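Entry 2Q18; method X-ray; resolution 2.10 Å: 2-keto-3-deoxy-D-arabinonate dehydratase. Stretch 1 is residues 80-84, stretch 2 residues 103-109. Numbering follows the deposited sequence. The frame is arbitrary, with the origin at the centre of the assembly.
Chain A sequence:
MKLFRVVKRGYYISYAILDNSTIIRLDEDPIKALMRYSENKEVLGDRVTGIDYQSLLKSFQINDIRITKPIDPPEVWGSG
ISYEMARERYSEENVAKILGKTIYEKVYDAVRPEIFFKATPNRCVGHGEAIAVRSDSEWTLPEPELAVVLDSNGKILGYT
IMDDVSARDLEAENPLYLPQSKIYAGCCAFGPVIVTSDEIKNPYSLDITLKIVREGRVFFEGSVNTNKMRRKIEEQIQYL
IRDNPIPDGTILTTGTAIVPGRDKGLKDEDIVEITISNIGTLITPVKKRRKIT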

# COMPACT_ATOMS: atom_id res chain seq x y z
N GLY A 80 6.20 -23.20 30.16
CA GLY A 80 7.27 -24.01 30.73
C GLY A 80 6.74 -24.85 31.87
O GLY A 80 5.60 -24.65 32.32
N ILE A 81 7.57 -25.77 32.35
CA ILE A 81 7.23 -26.69 33.44
C ILE A 81 5.93 -27.43 33.11
O ILE A 81 5.02 -27.53 33.93
CB ILE A 81 7.14 -25.95 34.81
CG1 ILE A 81 8.19 -24.84 34.90
CG2 ILE A 81 7.30 -26.94 35.97
CD1 ILE A 81 7.82 -23.70 35.83
N SER A 82 5.87 -27.96 31.89
CA SER A 82 4.67 -28.62 31.39
C SER A 82 4.81 -30.14 31.34
O SER A 82 3.84 -30.86 31.07
CB SER A 82 4.33 -28.09 30.00
OG SER A 82 5.39 -28.35 29.09
N TYR A 83 6.02 -30.63 31.61
CA TYR A 83 6.32 -32.05 31.56
C TYR A 83 6.47 -32.65 32.96
O TYR A 83 6.82 -31.95 33.90
CB TYR A 83 7.60 -32.30 30.75
CG TYR A 83 7.42 -32.22 29.25
CD1 TYR A 83 7.38 -30.99 28.59
CD2 TYR A 83 7.31 -33.38 28.48
CE1 TYR A 83 7.23 -30.91 27.21
CE2 TYR A 83 7.17 -33.32 27.10
CZ TYR A 83 7.12 -32.08 26.47
OH TYR A 83 6.97 -32.02 25.10
N GLU A 84 6.20 -33.96 33.06
CA GLU A 84 6.31 -34.72 34.31
C GLU A 84 7.56 -34.39 35.12
O GLU A 84 8.65 -34.26 34.57
CB GLU A 84 6.26 -36.22 34.02
CG GLU A 84 4.86 -36.82 34.05
CD GLU A 84 4.48 -37.34 35.43
OE1 GLU A 84 5.20 -38.21 35.96
OE2 GLU A 84 3.46 -36.87 35.98
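Stretch 2, residues 103-109: IYEKVYD

A helical segment rests on an irregular loop through a small, mainly apolar contact, in which one isoleucine fits against three helix residues and a tyrosine ring extends the touch along the loop, with a single water joining the two backbones and no direct hydrogen bond between them.

Stretch 2, residues 103-109, is helical throughout. Its backbone is held by Val107 N to Ile103 O, Tyr108 N to Tyr104 O and Asp109 N to Glu105 O, each 3.1 Å; these i to i+4 bonds set the helical backbone. Stretch 1 forms no such ladder. Ile81 has phi/psi of 55/47, in the left-handed region that a beta-branched residue seldom adopts, and its CA-to-CB bond points toward the helix, while those of Ser82, Tyr83 and Glu84 point away. From first CA to last, the two stretches run in broadly the same sense, though obliquely; no crossing angle applies, because the loop has no regular axis. The nearest backbone approach is between Ile81 CA and Tyr108 CA, 6.1 Å, close enough for a side chain to reach the helix backbone itself.

Ile81 supplies most of the loop's share, 109 Å², in a contact that buries 306 Å² on both sides together. With chi1 near -36° (m) and chi2 near 153° (t), it places CD1 3.7 Å from Tyr104 CD1, at the edge of that ring, and 3.9 Å from Val107 CB. The other branch runs to the next part of the same surface: Ile81 CG2 lies 3.8 Å from Tyr108 CB and 3.6 Å from Tyr104 O. The three helix partners are spaced i, i+3 and i+4, the pattern that gathers side chains along one side of a helix. Ile103, Glu105, Lys106 and Asp109 make no contact with the loop.

Tyr108 carries the contact onward. Its CA-to-CB bond points sideways, but chi1 near -174° (t) sends the ring along the loop, and its end comes nearer than its start. Tyr83 O meets the ring at its edge, 3.2 Å from Tyr108 CE2, so Tyr83 takes part through its carbonyl while its CA-to-CB bond points away from the helix. Farther out, Tyr108 OH lies 3.4 Å from Glu84 CA and 3.6 Å from Glu84 OE2; this is proximity at an exposed end, without a hydrogen bond.

The polar link is made by water. Water 1 donates to Ile81 O at 2.7 Å and to Val107 O at 3.1 Å, tying the loop carbonyl to a carbonyl of the helix. Two acceptors cannot bond to each other directly, and a water with two protons to give can bridge both.

Read for its rules, the loop gives one branched apolar side chain aimed at the helix; the helix gives partners at i, i+3 and i+4, the last a tyrosine whose ring follows the loop; and a water joins two carbonyls that cannot bond to each other.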

# COMPACT_ATOMS: atom_id res chain seq x y z
N ILE A 103 10.02 -22.09 43.21
CA ILE A 103 9.04 -21.48 42.30
C ILE A 103 8.60 -22.42 41.18
O ILE A 103 7.44 -22.41 40.77
CB ILE A 103 9.54 -20.13 41.73
CG1 ILE A 103 10.91 -20.29 41.05
CG2 ILE A 103 9.61 -19.08 42.84
CD1 ILE A 103 11.36 -19.09 40.24
N TYR A 104 9.53 -23.25 40.70
CA TYR A 104 9.26 -24.20 39.61
C TYR A 104 8.36 -25.35 40.07
O TYR A 104 7.45 -25.77 39.35
CB TYR A 104 10.57 -24.73 39.01
CG TYR A 104 11.45 -23.62 38.47
CD1 TYR A 104 11.22 -23.09 37.20
CD2 TYR A 104 12.49 -23.10 39.23
CE1 TYR A 104 12.01 -22.06 36.70
CE2 TYR A 104 13.29 -22.07 38.74
CZ TYR A 104 13.04 -21.56 37.48
OH TYR A 104 13.83 -20.54 36.99
N GLU A 105 8.62 -25.84 41.28
CA GLU A 105 7.78 -26.87 41.90
C GLU A 105 6.38 -26.32 42.17
O GLU A 105 5.38 -27.02 41.97
CB GLU A 105 8.43 -27.35 43.20
CG GLU A 105 7.95 -28.71 43.68
CD GLU A 105 8.44 -29.05 45.08
OE1 GLU A 105 9.50 -28.51 45.50
OE2 GLU A 105 7.77 -29.85 45.77
N LYS A 106 6.31 -25.06 42.60
CA LYS A 106 5.04 -24.36 42.83
C LYS A 106 4.14 -24.32 41.59
O LYS A 106 2.99 -24.74 41.66
CB LYS A 106 5.28 -22.95 43.36
CG LYS A 106 5.33 -22.86 44.86
CD LYS A 106 4.77 -21.53 45.33
CE LYS A 106 4.16 -21.66 46.72
NZ LYS A 106 3.32 -20.47 47.05
N VAL A 107 4.68 -23.83 40.47
CA VAL A 107 3.92 -23.76 39.21
C VAL A 107 3.49 -25.15 38.74
O VAL A 107 2.38 -25.33 38.24
CB VAL A 107 4.71 -23.04 38.08
CG1 VAL A 107 3.91 -23.03 36.78
CG2 VAL A 107 5.05 -21.62 38.47
N TYR A 108 4.38 -26.12 38.91
CA TYR A 108 4.10 -27.52 38.57
C TYR A 108 2.84 -28.03 39.29
O TYR A 108 2.03 -28.73 38.68
CB TYR A 108 5.31 -28.40 38.90
CG TYR A 108 5.17 -29.83 38.46
CD1 TYR A 108 4.75 -30.82 39.35
CD2 TYR A 108 5.46 -30.21 37.14
CE1 TYR A 108 4.61 -32.14 38.94
CE2 TYR A 108 5.33 -31.53 36.73
CZ TYR A 108 4.91 -32.49 37.63
OH TYR A 108 4.78 -33.80 37.23
N ASP A 109 2.69 -27.67 40.56
CA ASP A 109 1.58 -28.12 41.39
C ASP A 109 0.36 -27.19 41.37
O ASP A 109 -0.70 -27.55 41.89
CB ASP A 109 2.04 -28.32 42.84
CG ASP A 109 3.08 -29.42 42.98
OD1 ASP A 109 2.98 -30.45 42.28
OD2 ASP A 109 4.00 -29.26 43.81
O HOH W 1 3.04 -26.39 35.40